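Local atomic coordinates of internalin (Listeria monocytogenes serotype 4b, PDB entry 4FMZ), a protein that is a leucine-rich-repeat surface protein of the internalin family that probably takes part in adhesion to, or invasion of, host cells. Residues 292-297 / 305-310; 26-31 / 47-52; 126-131 / 137-142; 182-187 / 193-198; 10-15 / 20-25. One frame throughout, in Å; residues are numbered along the deposited sequence.

Interaction 1: residues 292-297 / 305-310; sequences LFLNNN and EVIGGL. With EDO (1,2-ethanediol), chain H.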
# COMPACT_ATOMS: atom_id res chain seq x y z
N LEU A 292 -1.17 4.25 23.00
CA LEU A 292 -2.06 5.40 23.01
C LEU A 292 -1.29 6.67 22.79
O LEU A 292 -0.39 6.99 23.58
CB LEU A 292 -2.84 5.43 24.34
CG LEU A 292 -3.81 6.59 24.62
CD1 LEU A 292 -4.93 6.66 23.58
CD2 LEU A 292 -4.42 6.42 25.98
N PHE A 293 -1.62 7.40 21.73
CA PHE A 293 -0.95 8.66 21.39
C PHE A 293 -1.94 9.81 21.54
O PHE A 293 -2.87 9.95 20.74
CB PHE A 293 -0.33 8.60 19.99
CG PHE A 293 0.68 7.49 19.83
CD1 PHE A 293 0.29 6.22 19.42
CD2 PHE A 293 2.02 7.70 20.12
CE1 PHE A 293 1.22 5.18 19.31
CE2 PHE A 293 2.95 6.66 20.01
CZ PHE A 293 2.55 5.41 19.59
N LEU A 294 -1.76 10.61 22.61
CA LEU A 294 -2.62 11.73 22.96
C LEU A 294 -1.86 13.06 23.05
O LEU A 294 -2.42 14.04 23.52
CB LEU A 294 -3.34 11.44 24.29
CG LEU A 294 -4.62 10.60 24.19
CD1 LEU A 294 -5.02 10.07 25.55
CD2 LEU A 294 -5.77 11.40 23.60
N ASN A 295 -0.59 13.09 22.60
CA ASN A 295 0.26 14.28 22.58
C ASN A 295 -0.40 15.38 21.73
O ASN A 295 -1.14 15.06 20.81
CB ASN A 295 1.65 13.94 21.99
CG ASN A 295 1.55 13.28 20.63
OD1 ASN A 295 1.16 12.11 20.52
ND2 ASN A 295 1.76 14.06 19.58
N ASN A 296 -0.10 16.66 22.02
CA ASN A 296 -0.60 17.82 21.26
C ASN A 296 -2.13 17.84 21.15
O ASN A 296 -2.72 17.91 20.07
CB ASN A 296 0.07 17.86 19.88
CG ASN A 296 1.56 18.04 20.01
OD1 ASN A 296 2.31 17.07 20.05
ND2 ASN A 296 2.01 19.26 20.23
N ASN A 297 -2.77 17.77 22.31
CA ASN A 297 -4.22 17.85 22.45
C ASN A 297 -4.49 18.90 23.52
O ASN A 297 -3.61 19.72 23.77
CB ASN A 297 -4.82 16.47 22.75
CG ASN A 297 -5.09 15.71 21.49
OD1 ASN A 297 -5.98 16.09 20.73
ND2 ASN A 297 -4.29 14.68 21.20
N GLU A 305 -6.61 10.26 35.50
CA GLU A 305 -7.19 9.13 36.23
C GLU A 305 -7.67 8.01 35.29
O GLU A 305 -7.42 6.84 35.58
CB GLU A 305 -8.35 9.61 37.13
CG GLU A 305 -8.68 8.67 38.27
CD GLU A 305 -9.89 9.08 39.09
OE1 GLU A 305 -9.81 10.08 39.84
OE2 GLU A 305 -10.94 8.39 38.97
N VAL A 306 -8.32 8.38 34.17
CA VAL A 306 -8.83 7.39 33.21
C VAL A 306 -7.64 6.67 32.52
O VAL A 306 -7.69 5.44 32.36
CB VAL A 306 -9.87 7.98 32.19
CG1 VAL A 306 -9.28 9.09 31.32
CG2 VAL A 306 -10.47 6.88 31.32
N ILE A 307 -6.55 7.40 32.17
CA ILE A 307 -5.38 6.78 31.52
C ILE A 307 -4.70 5.80 32.48
O ILE A 307 -4.27 4.74 32.05
CB ILE A 307 -4.37 7.81 30.94
CG1 ILE A 307 -5.07 8.77 29.96
CG2 ILE A 307 -3.23 7.08 30.22
CD1 ILE A 307 -4.22 9.88 29.41
N GLY A 308 -4.65 6.14 33.77
CA GLY A 308 -4.08 5.28 34.79
C GLY A 308 -4.72 3.91 34.91
O GLY A 308 -4.07 2.97 35.37
N GLY A 309 -5.99 3.79 34.48
CA GLY A 309 -6.73 2.53 34.48
C GLY A 309 -6.39 1.61 33.32
O GLY A 309 -6.67 0.40 33.40
N LEU A 310 -5.78 2.15 32.24
CA LEU A 310 -5.41 1.39 31.05
C LEU A 310 -4.07 0.67 31.28
O LEU A 310 -3.05 1.02 30.69
CB LEU A 310 -5.35 2.32 29.81
CG LEU A 310 -6.61 3.14 29.52
CD1 LEU A 310 -6.32 4.29 28.57
CD2 LEU A 310 -7.70 2.25 28.99
C1 EDO H . 0.94 13.45 15.37
O1 EDO H . 1.09 13.96 16.69
C2 EDO H . 0.18 12.11 15.43
O2 EDO H . 0.73 11.33 16.48
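Leu292 and Leu310 meet through CD2 of the first and CD1 of the second, 3.9 Å apart, the two side chains crossing at about a right angle. Beside them Leu294 CD1 and Ile307 CD1, also 3.9 Å apart, approach tip to tip. Leu292 CD2 reaches Ile307 CG2 less closely, at 4.5 Å. All four residues are buried. Leu292 faces the helix from its backbone, and with CG anti to the backbone N (chi1 177°) its CD2 methyl is placed against Leu310. Leu316 of the next strand closes on both Leu292 and Ile307.

The other side of segment 292-297 is polar and more open to solvent at Asn295 and Asn296, both partly exposed. Asn295 ND2 gives one bond to Asn296 OD1 (3.1 Å), in the carbonyl plane and on a lone pair, and a second to O1 of an ethanediol, probably from the crystallisation liquor (3.0 Å). Asn297 is the buried exception among these asparagines: its ND2 bonds to Leu294 O at 3.0 Å from above the carbonyl plane and also to Val272 O, while its OD1 accepts from Ile277 N. Leucines of a strand and the turn after it meeting a short helix across an apolar core, followed by a buried asparagine that ties successive turns together, mark the leucine-rich repeat.

Interaction 2: residues 26-31 / 47-52; sequences RAVLQK and TKLVVA. With EDO (1,2-ethanediol), chain D.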
# COMPACT_ATOMS: atom_id res chain seq x y z
N ARG A 26 22.20 -16.57 -18.17
CA ARG A 26 23.33 -17.48 -17.92
C ARG A 26 23.17 -18.16 -16.55
O ARG A 26 23.26 -19.38 -16.47
CB ARG A 26 24.67 -16.72 -17.98
CG ARG A 26 25.89 -17.64 -17.82
CD ARG A 26 27.04 -17.03 -17.02
NE ARG A 26 26.67 -16.55 -15.67
CZ ARG A 26 26.51 -17.32 -14.59
NH1 ARG A 26 26.61 -18.64 -14.67
NH2 ARG A 26 26.23 -16.77 -13.42
N ALA A 27 22.86 -17.36 -15.50
CA ALA A 27 22.70 -17.84 -14.13
C ALA A 27 21.52 -18.79 -13.97
O ALA A 27 21.69 -19.83 -13.34
CB ALA A 27 22.56 -16.67 -13.16
N VAL A 28 20.34 -18.47 -14.55
CA VAL A 28 19.17 -19.33 -14.41
C VAL A 28 19.37 -20.68 -15.15
O VAL A 28 18.91 -21.70 -14.65
CB VAL A 28 17.83 -18.63 -14.79
CG1 VAL A 28 17.68 -18.43 -16.30
CG2 VAL A 28 16.62 -19.36 -14.21
N LEU A 29 20.09 -20.68 -16.29
CA LEU A 29 20.33 -21.90 -17.05
C LEU A 29 21.62 -22.62 -16.63
O LEU A 29 21.94 -23.68 -17.17
CB LEU A 29 20.35 -21.59 -18.56
CG LEU A 29 19.00 -21.21 -19.20
CD1 LEU A 29 19.20 -20.54 -20.54
CD2 LEU A 29 18.06 -22.42 -19.36
N GLN A 30 22.36 -22.04 -15.65
CA GLN A 30 23.63 -22.52 -15.10
C GLN A 30 24.65 -22.81 -16.22
O GLN A 30 25.31 -23.85 -16.26
CB GLN A 30 23.42 -23.72 -14.16
CG GLN A 30 22.71 -23.27 -12.88
CD GLN A 30 22.63 -24.30 -11.81
OE1 GLN A 30 23.48 -25.17 -11.67
NE2 GLN A 30 21.59 -24.17 -10.99
N LYS A 31 24.79 -21.83 -17.13
CA LYS A 31 25.77 -21.87 -18.22
C LYS A 31 27.08 -21.30 -17.69
O LYS A 31 27.06 -20.54 -16.72
CB LYS A 31 25.27 -21.09 -19.46
CG LYS A 31 24.04 -21.70 -20.15
CD LYS A 31 24.36 -22.94 -20.95
CE LYS A 31 23.10 -23.58 -21.50
NZ LYS A 31 23.39 -24.89 -22.12
N THR A 47 10.37 -20.55 -16.64
CA THR A 47 9.03 -20.16 -16.18
C THR A 47 9.15 -19.03 -15.15
O THR A 47 8.16 -18.33 -14.89
CB THR A 47 8.27 -21.36 -15.62
OG1 THR A 47 8.96 -21.89 -14.49
CG2 THR A 47 8.05 -22.45 -16.65
N LYS A 48 10.36 -18.86 -14.56
CA LYS A 48 10.66 -17.85 -13.55
C LYS A 48 12.04 -17.24 -13.80
O LYS A 48 13.04 -17.96 -13.92
CB LYS A 48 10.59 -18.50 -12.15
CG LYS A 48 10.95 -17.58 -10.99
CD LYS A 48 10.61 -18.25 -9.65
CE LYS A 48 11.00 -17.40 -8.47
NZ LYS A 48 10.58 -18.02 -7.18
N LEU A 49 12.08 -15.91 -13.88
CA LEU A 49 13.34 -15.16 -14.05
C LEU A 49 13.35 -13.97 -13.10
O LEU A 49 12.38 -13.21 -13.04
CB LEU A 49 13.55 -14.69 -15.51
CG LEU A 49 14.87 -13.97 -15.84
CD1 LEU A 49 16.05 -14.95 -15.92
CD2 LEU A 49 14.76 -13.21 -17.14
N VAL A 50 14.46 -13.84 -12.34
CA VAL A 50 14.65 -12.76 -11.37
C VAL A 50 15.98 -12.07 -11.65
O VAL A 50 17.04 -12.68 -11.47
CB VAL A 50 14.56 -13.26 -9.89
CG1 VAL A 50 14.85 -12.13 -8.90
CG2 VAL A 50 13.20 -13.89 -9.60
N VAL A 51 15.93 -10.82 -12.12
CA VAL A 51 17.14 -10.00 -12.36
C VAL A 51 16.82 -8.67 -11.69
O VAL A 51 16.37 -7.72 -12.34
CB VAL A 51 17.61 -9.87 -13.85
CG1 VAL A 51 18.97 -9.16 -13.95
CG2 VAL A 51 17.68 -11.22 -14.55
N ALA A 52 16.94 -8.65 -10.35
CA ALA A 52 16.58 -7.49 -9.55
C ALA A 52 17.81 -6.73 -8.99
O ALA A 52 18.80 -7.34 -8.59
CB ALA A 52 15.65 -7.91 -8.42
C1 EDO D . 12.38 -22.04 -14.39
O1 EDO D . 12.94 -20.74 -14.44
C2 EDO D . 12.05 -22.42 -12.94
O2 EDO D . 11.48 -23.71 -12.95
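The cap that closes the N-terminal end of the leucine-rich-repeat solenoid meets the first strand of the parallel series here. Helix 19-29 delivers Val28, and strand 48-50 receives it with Leu49 and the backbone of Lys48. Val28 CG1 lies 3.9 Å from Leu49 CD1, and the two side chains cross at about a right angle. The other branch, CG2, rests at 3.9 Å from Lys48 O, so the fork of the valine touches both a buried leucine and the strand backbone. With chi1 at 73°, CG1 sits between the backbone N and the carbonyl carbon while CG2 is anti to the N, which spreads the two methyls over neighbouring residues of the strand.

The margin is more open. Val28 and Lys48 are exposed, and an ethanediol, probably from the crystallisation liquor, accepts a bond from Lys48 N through its O1 at 3.2 Å. The extended Lys48 chain leads away from the helix, and its charged end makes a cation-pi contact with Tyr70.

Behind Val28 the helix finishes in a Schellman motif, Gln30 taking positive phi and Lys31 N bonding to Arg26 O at 3.0 Å. Arg26 NH1 clasps the same turn by donating to Lys31 O at 2.8 Å, with the acceptor only 2° out of the guanidinium plane and the donor nearly along the C=O axis. Arg26 NH2 also forms a salt bridge with Glu23. A helical cap laid against the first strand, with Leu49 shared between cap and repeat core, is the arrangement of the internalin N-terminal domain.

Interaction 3: residues 126-131 / 137-142; sequences SPLANL and LNLGAN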
# COMPACT_ATOMS: atom_id res chain seq x y z
N SER A 126 -4.26 3.31 -19.18
CA SER A 126 -5.29 2.71 -20.05
C SER A 126 -4.86 1.31 -20.57
O SER A 126 -5.75 0.45 -20.65
CB SER A 126 -5.68 3.64 -21.19
OG SER A 126 -4.56 3.98 -22.00
N PRO A 127 -3.56 0.96 -20.77
CA PRO A 127 -3.24 -0.43 -21.18
C PRO A 127 -3.59 -1.50 -20.12
O PRO A 127 -3.57 -2.68 -20.44
CB PRO A 127 -1.73 -0.40 -21.42
CG PRO A 127 -1.41 1.04 -21.68
CD PRO A 127 -2.34 1.79 -20.76
N LEU A 128 -3.96 -1.09 -18.89
CA LEU A 128 -4.36 -2.03 -17.83
C LEU A 128 -5.85 -2.41 -17.89
O LEU A 128 -6.27 -3.30 -17.15
CB LEU A 128 -4.09 -1.41 -16.44
CG LEU A 128 -2.65 -1.05 -16.09
CD1 LEU A 128 -2.56 -0.61 -14.63
CD2 LEU A 128 -1.70 -2.21 -16.36
N ALA A 129 -6.64 -1.74 -18.75
CA ALA A 129 -8.10 -1.88 -18.83
C ALA A 129 -8.63 -3.30 -18.98
O ALA A 129 -9.65 -3.61 -18.37
CB ALA A 129 -8.66 -1.03 -19.96
N ASN A 130 -7.97 -4.16 -19.77
CA ASN A 130 -8.52 -5.51 -19.97
C ASN A 130 -7.83 -6.57 -19.09
O ASN A 130 -8.06 -7.77 -19.27
CB ASN A 130 -8.45 -5.90 -21.45
CG ASN A 130 -9.24 -4.99 -22.36
OD1 ASN A 130 -8.87 -4.77 -23.52
ND2 ASN A 130 -10.34 -4.41 -21.87
N LEU A 131 -7.05 -6.13 -18.10
CA LEU A 131 -6.36 -7.05 -17.20
C LEU A 131 -7.29 -7.35 -16.01
O LEU A 131 -6.95 -7.08 -14.85
CB LEU A 131 -5.00 -6.48 -16.75
CG LEU A 131 -4.06 -5.96 -17.87
CD1 LEU A 131 -2.68 -5.65 -17.32
CD2 LEU A 131 -3.93 -6.97 -19.01
N LEU A 137 -2.30 -5.12 -7.30
CA LEU A 137 -1.72 -4.09 -8.15
C LEU A 137 -1.03 -3.03 -7.32
O LEU A 137 -1.59 -2.54 -6.35
CB LEU A 137 -2.82 -3.47 -9.02
CG LEU A 137 -2.40 -2.37 -10.02
CD1 LEU A 137 -1.50 -2.93 -11.13
CD2 LEU A 137 -3.64 -1.70 -10.61
N ASN A 138 0.18 -2.66 -7.73
CA ASN A 138 0.95 -1.62 -7.04
C ASN A 138 1.34 -0.52 -8.03
O ASN A 138 2.22 -0.71 -8.88
CB ASN A 138 2.20 -2.21 -6.35
CG ASN A 138 2.94 -1.20 -5.49
OD1 ASN A 138 2.62 -0.01 -5.46
ND2 ASN A 138 3.98 -1.65 -4.80
N LEU A 139 0.70 0.65 -7.89
CA LEU A 139 0.96 1.84 -8.71
C LEU A 139 1.60 2.97 -7.86
O LEU A 139 1.63 4.14 -8.27
CB LEU A 139 -0.35 2.34 -9.36
CG LEU A 139 -0.98 1.41 -10.41
CD1 LEU A 139 -2.31 1.97 -10.90
CD2 LEU A 139 -0.05 1.18 -11.59
N GLY A 140 2.12 2.58 -6.70
CA GLY A 140 2.74 3.50 -5.75
C GLY A 140 3.86 4.35 -6.31
O GLY A 140 4.68 3.87 -7.08
N ALA A 141 3.89 5.63 -5.92
CA ALA A 141 4.92 6.62 -6.28
C ALA A 141 5.09 6.85 -7.81
O ALA A 141 6.19 7.10 -8.30
CB ALA A 141 6.26 6.27 -5.64
N ASN A 142 3.98 6.81 -8.55
CA ASN A 142 3.92 7.23 -9.94
C ASN A 142 3.37 8.64 -9.78
O ASN A 142 2.16 8.84 -9.76
CB ASN A 142 3.06 6.29 -10.80
CG ASN A 142 3.81 5.06 -11.23
OD1 ASN A 142 4.56 5.08 -12.21
ND2 ASN A 142 3.69 3.98 -10.47
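Leu128 carries this contact, with Leu137 and Leu139 as its partners, all three buried in the core of the leucine-rich-repeat solenoid. The 3-10 turn that begins at Ser126 and includes Leu128, on the convex side, faces strand 136-138 and the turn after it. Leu128 CD1 alone makes both approaches: 4.3 Å to Leu137 CD2 and 4.3 Å to Leu139 CD2. One methyl therefore bridges two residues of the strand side, at equal separations.

The two partners reach that methyl by different torsions. Leu137 holds its CG anti to the backbone N (chi1 -179°), whereas Leu139 has its CG beside the N and anti to the carbonyl carbon (chi1 -66°). Leu115 of the preceding strand touches both Leu128 and Leu137, adding a further apolar wall.

From Leu139 to Asn142 the chain reverses in a type II turn, and side-chain amides fix its course. Asn138 OD1 accepts from Gly140 N at 2.9 Å, forming an Asx turn, with the donor tilted 22° from the carbonyl plane. Buried Asn142 has both ends of its amide engaged: OD1 takes a bond from Ile122 N, and ND2 gives bonds to Leu117 O and to Leu139 O. In the last of these, ND2 stands 3.0 Å from Leu139 O and above the carbonyl plane, with the oxygen close to the amide plane of Asn142.

Interaction 4: residues 182-187 / 193-198; sequences LSLNYN and SPLASL. With EDO (1,2-ethanediol), chain E.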
# COMPACT_ATOMS: atom_id res chain seq x y z
N LEU A 182 -6.32 -1.61 0.92
CA LEU A 182 -6.19 -0.48 -0.00
C LEU A 182 -5.32 0.63 0.56
O LEU A 182 -5.56 1.07 1.68
CB LEU A 182 -7.60 0.08 -0.33
CG LEU A 182 -7.71 1.44 -1.06
CD1 LEU A 182 -7.20 1.36 -2.51
CD2 LEU A 182 -9.15 1.95 -1.05
N SER A 183 -4.35 1.11 -0.24
CA SER A 183 -3.51 2.24 0.14
C SER A 183 -3.70 3.40 -0.81
O SER A 183 -3.55 3.24 -2.03
CB SER A 183 -2.03 1.85 0.22
OG SER A 183 -1.29 2.97 0.68
N LEU A 184 -4.04 4.57 -0.25
CA LEU A 184 -4.23 5.81 -1.00
C LEU A 184 -3.45 6.94 -0.33
O LEU A 184 -3.86 8.11 -0.38
CB LEU A 184 -5.72 6.15 -1.12
CG LEU A 184 -6.55 5.21 -2.03
CD1 LEU A 184 -7.99 5.64 -2.07
CD2 LEU A 184 -5.99 5.16 -3.47
N ASN A 185 -2.30 6.60 0.26
CA ASN A 185 -1.45 7.56 0.99
C ASN A 185 -0.89 8.64 0.08
O ASN A 185 -0.52 8.37 -1.05
CB ASN A 185 -0.27 6.84 1.67
CG ASN A 185 -0.65 5.90 2.78
OD1 ASN A 185 -1.71 6.01 3.41
ND2 ASN A 185 0.23 4.96 3.06
N TYR A 186 -0.81 9.86 0.62
CA TYR A 186 -0.17 11.03 0.02
C TYR A 186 -0.62 11.32 -1.44
O TYR A 186 0.22 11.44 -2.34
CB TYR A 186 1.38 10.88 0.09
CG TYR A 186 2.17 12.18 0.14
CD1 TYR A 186 1.66 13.36 -0.39
CD2 TYR A 186 3.47 12.20 0.64
CE1 TYR A 186 2.40 14.53 -0.39
CE2 TYR A 186 4.21 13.38 0.66
CZ TYR A 186 3.67 14.54 0.14
OH TYR A 186 4.37 15.73 0.18
N ASN A 187 -1.91 11.49 -1.65
CA ASN A 187 -2.41 11.86 -2.97
C ASN A 187 -3.00 13.27 -2.86
O ASN A 187 -2.49 14.06 -2.07
CB ASN A 187 -3.39 10.79 -3.47
CG ASN A 187 -2.69 9.49 -3.80
OD1 ASN A 187 -1.68 9.46 -4.50
ND2 ASN A 187 -3.19 8.38 -3.28
N SER A 193 -16.27 9.58 -0.66
CA SER A 193 -17.66 9.10 -0.67
C SER A 193 -17.89 7.89 -1.63
O SER A 193 -18.59 6.99 -1.19
CB SER A 193 -18.66 10.22 -0.98
OG SER A 193 -18.44 10.80 -2.25
N PRO A 194 -17.26 7.73 -2.84
CA PRO A 194 -17.50 6.51 -3.63
C PRO A 194 -16.99 5.22 -2.97
O PRO A 194 -17.44 4.14 -3.33
CB PRO A 194 -16.70 6.75 -4.92
CG PRO A 194 -16.51 8.22 -4.99
CD PRO A 194 -16.35 8.64 -3.57
N LEU A 195 -16.09 5.32 -1.98
CA LEU A 195 -15.51 4.16 -1.32
C LEU A 195 -16.48 3.45 -0.36
O LEU A 195 -16.14 2.40 0.18
CB LEU A 195 -14.18 4.52 -0.61
CG LEU A 195 -13.05 5.09 -1.51
CD1 LEU A 195 -11.73 5.08 -0.77
CD2 LEU A 195 -12.90 4.29 -2.86
N ALA A 196 -17.73 3.96 -0.23
CA ALA A 196 -18.80 3.36 0.57
C ALA A 196 -19.17 1.95 0.04
O ALA A 196 -19.75 1.16 0.77
CB ALA A 196 -20.02 4.27 0.58
N SER A 197 -18.79 1.64 -1.20
CA SER A 197 -19.06 0.33 -1.82
C SER A 197 -18.03 -0.75 -1.41
O SER A 197 -18.25 -1.93 -1.68
CB SER A 197 -19.05 0.47 -3.34
OG SER A 197 -17.79 0.96 -3.75
N LEU A 198 -16.92 -0.36 -0.75
CA LEU A 198 -15.84 -1.29 -0.37
C LEU A 198 -16.16 -2.01 0.95
O LEU A 198 -15.45 -1.87 1.94
CB LEU A 198 -14.47 -0.57 -0.33
CG LEU A 198 -14.05 0.16 -1.63
CD1 LEU A 198 -12.65 0.71 -1.51
CD2 LEU A 198 -14.15 -0.75 -2.89
C1 EDO E . -1.28 17.55 0.25
O1 EDO E . -0.78 17.50 -1.08
C2 EDO E . -2.15 16.31 0.51
O2 EDO E . -3.23 16.29 -0.41
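One turn of the leucine-rich-repeat solenoid is closed here, strand 181-183 on its concave face meeting the 3-10 segment 193-197 on its convex face. Four buried leucines do the work. Leu182 CD2 is the hub on the strand side, 3.7 Å from Leu198 CD1 and 4.1 Å from Leu195 CD1. It crosses Leu198 at about a right angle and Leu195 more obliquely. Leu184 CD1 and Leu195 CD1 meet tip to tip at 4.0 Å, so Leu195 CD1 in turn touches both leucines of the strand side.

The strand leucines reach this junction from different torsions: Leu182 has CG anti to the backbone N (chi1 168°), while Leu184 swings it beside the N (chi1 -69°). Both leucines of the facing segment likewise set CG anti to the carbonyl carbon. This is the repeated core of the LRR fold, in which each coil sends leucines inward and the next coil stacks against them; Phe204 of the following strand touches Leu182 and Leu195.

A polar turn follows the strand. Asn187 is buried there, its ND2 bonding to Val162 O and only weakly to Leu184 O (N-H...acceptor angle 120°), and its OD1 pairing with Ser165 OG. Asn209 repeats the pattern one coil on, giving its ND2 to Leu184 O and taking Asn187 N on its OD1. At the outer edge of the turn an ethanediol, probably from the crystallisation liquor, donates from O2 to Asn187 O at 2.9 Å, while its O1 lies at the edge of the exposed Tyr186 ring, near the ring plane.

Interaction 5: residues 10-15 / 20-25; sequences APINQI and DLAEGI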
# COMPACT_ATOMS: atom_id res chain seq x y z
N ALA A 10 21.58 -19.84 -30.46
CA ALA A 10 22.49 -18.71 -30.55
C ALA A 10 23.11 -18.38 -29.19
O ALA A 10 22.52 -18.73 -28.17
CB ALA A 10 21.75 -17.49 -31.10
N PRO A 11 24.28 -17.72 -29.16
CA PRO A 11 24.86 -17.32 -27.86
C PRO A 11 23.92 -16.42 -27.06
O PRO A 11 23.19 -15.60 -27.64
CB PRO A 11 26.13 -16.55 -28.27
CG PRO A 11 26.47 -17.09 -29.63
CD PRO A 11 25.13 -17.26 -30.28
N ILE A 12 23.90 -16.59 -25.73
CA ILE A 12 23.08 -15.78 -24.81
C ILE A 12 23.28 -14.28 -25.10
O ILE A 12 22.29 -13.55 -25.20
CB ILE A 12 23.37 -16.11 -23.30
CG1 ILE A 12 22.98 -17.55 -22.94
CG2 ILE A 12 22.65 -15.11 -22.35
CD1 ILE A 12 23.53 -18.11 -21.62
N ASN A 13 24.54 -13.83 -25.25
CA ASN A 13 24.82 -12.40 -25.45
C ASN A 13 24.51 -11.90 -26.88
O ASN A 13 24.64 -10.70 -27.15
CB ASN A 13 26.25 -12.04 -25.03
CG ASN A 13 27.33 -12.66 -25.88
OD1 ASN A 13 27.10 -13.55 -26.70
ND2 ASN A 13 28.54 -12.20 -25.67
N GLN A 14 24.09 -12.81 -27.80
CA GLN A 14 23.61 -12.45 -29.14
C GLN A 14 22.11 -12.14 -29.06
O GLN A 14 21.61 -11.26 -29.78
CB GLN A 14 23.85 -13.57 -30.17
CG GLN A 14 23.30 -13.27 -31.57
CD GLN A 14 23.47 -14.43 -32.53
OE1 GLN A 14 24.57 -14.94 -32.75
NE2 GLN A 14 22.38 -14.84 -33.17
N ILE A 15 21.38 -12.92 -28.24
CA ILE A 15 19.93 -12.83 -28.08
C ILE A 15 19.58 -11.71 -27.09
O ILE A 15 18.63 -10.96 -27.32
CB ILE A 15 19.35 -14.22 -27.64
CG1 ILE A 15 19.64 -15.35 -28.67
CG2 ILE A 15 17.86 -14.13 -27.30
CD1 ILE A 15 18.94 -15.22 -30.13
N ASP A 20 23.48 -7.24 -18.08
CA ASP A 20 22.88 -7.72 -16.83
C ASP A 20 21.77 -8.75 -17.10
O ASP A 20 21.73 -9.77 -16.41
CB ASP A 20 22.38 -6.58 -15.97
CG ASP A 20 23.52 -5.82 -15.31
OD1 ASP A 20 24.62 -6.39 -15.16
OD2 ASP A 20 23.31 -4.65 -14.94
N LEU A 21 20.93 -8.53 -18.12
CA LEU A 21 19.92 -9.50 -18.49
C LEU A 21 20.58 -10.80 -19.00
O LEU A 21 20.18 -11.89 -18.60
CB LEU A 21 18.95 -8.94 -19.52
CG LEU A 21 17.75 -9.85 -19.90
CD1 LEU A 21 16.95 -10.32 -18.66
CD2 LEU A 21 16.85 -9.12 -20.82
N ALA A 22 21.64 -10.69 -19.84
CA ALA A 22 22.38 -11.86 -20.35
C ALA A 22 22.95 -12.67 -19.17
O ALA A 22 22.81 -13.88 -19.16
CB ALA A 22 23.49 -11.43 -21.30
N GLU A 23 23.49 -11.97 -18.14
CA GLU A 23 24.01 -12.61 -16.92
C GLU A 23 22.91 -13.38 -16.18
O GLU A 23 23.16 -14.49 -15.74
CB GLU A 23 24.69 -11.58 -16.00
CG GLU A 23 25.13 -12.07 -14.63
CD GLU A 23 25.98 -13.33 -14.55
OE1 GLU A 23 26.72 -13.63 -15.52
OE2 GLU A 23 25.93 -13.99 -13.49
N GLY A 24 21.70 -12.83 -16.11
CA GLY A 24 20.57 -13.48 -15.46
C GLY A 24 20.11 -14.74 -16.18
O GLY A 24 19.70 -15.70 -15.52
N ILE A 25 20.16 -14.72 -17.53
CA ILE A 25 19.83 -15.88 -18.37
C ILE A 25 20.90 -16.96 -18.15
O ILE A 25 20.55 -18.13 -17.94
CB ILE A 25 19.67 -15.48 -19.88
CG1 ILE A 25 18.50 -14.47 -20.08
CG2 ILE A 25 19.50 -16.71 -20.79
CD1 ILE A 25 17.07 -14.98 -19.74
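Ile12 packs its CG2 methyl against Ala22 and Ile25, residues one turn apart on helix 19-29. This branch stands anti to the backbone N, beside the carbonyl carbon, while CG1 is anti to the carbonyl carbon (chi1 -65°); the branching at CB thus sends one methyl straight at the facing helix. CG2 lies 3.4 Å from Ala22 O and 3.9 Å from Ala22 CB, a close seat on the helix backbone beside the small alanine side chain. On the next turn Ile25 CG2 is 3.9 Å from Ile12 CG2 and 4.2 Å from Ile12 CG1, the two isoleucines crossing at a slant. Ile25 has nearly the same first torsion, yet its chi2 of -64° folds CD1 back, whereas Ile12 extends its own (chi2 165°). The far end of Ile25 consequently leads away from the contact.

Asn13 adds only a backbone touch, its CA 4.5 Å from Ala22 CB. Pro11, at the N-cap, starts the short helix and accepts on its O from both Gln14 N and Ile15 N. Through Ile12, helix 12-15 lies against one flank of helix 19-29, while Leu21 and Ile25 of that helix touch Leu49 of strand 48-50, and Ala10 pairs with Val38 of strand 37-38.

Along the chain the contacts follow the order 5, 2, 3, 4, 1. Interactions 5 and 2 share helix 19-29 and touch, their centres about 10 Å apart: Leu49 CD1 lies 3.8 Å from Gly24 O, and Arg26 CA 3.8 Å from Ile12 CD1. Together they join the helical N-terminal cap to strand 48-50, the first of the parallel strands. Interactions 3, 4 and 1 recur further along the same strand series. The centres of interactions 3 and 4 are about 16 Å apart, those of interactions 4 and 1 about 30 Å. Interactions 1 and 5 stand about 61 Å apart at centres, which reflects the elongated solenoid: the repeat contacts do not touch one another, each filling its own part of the core.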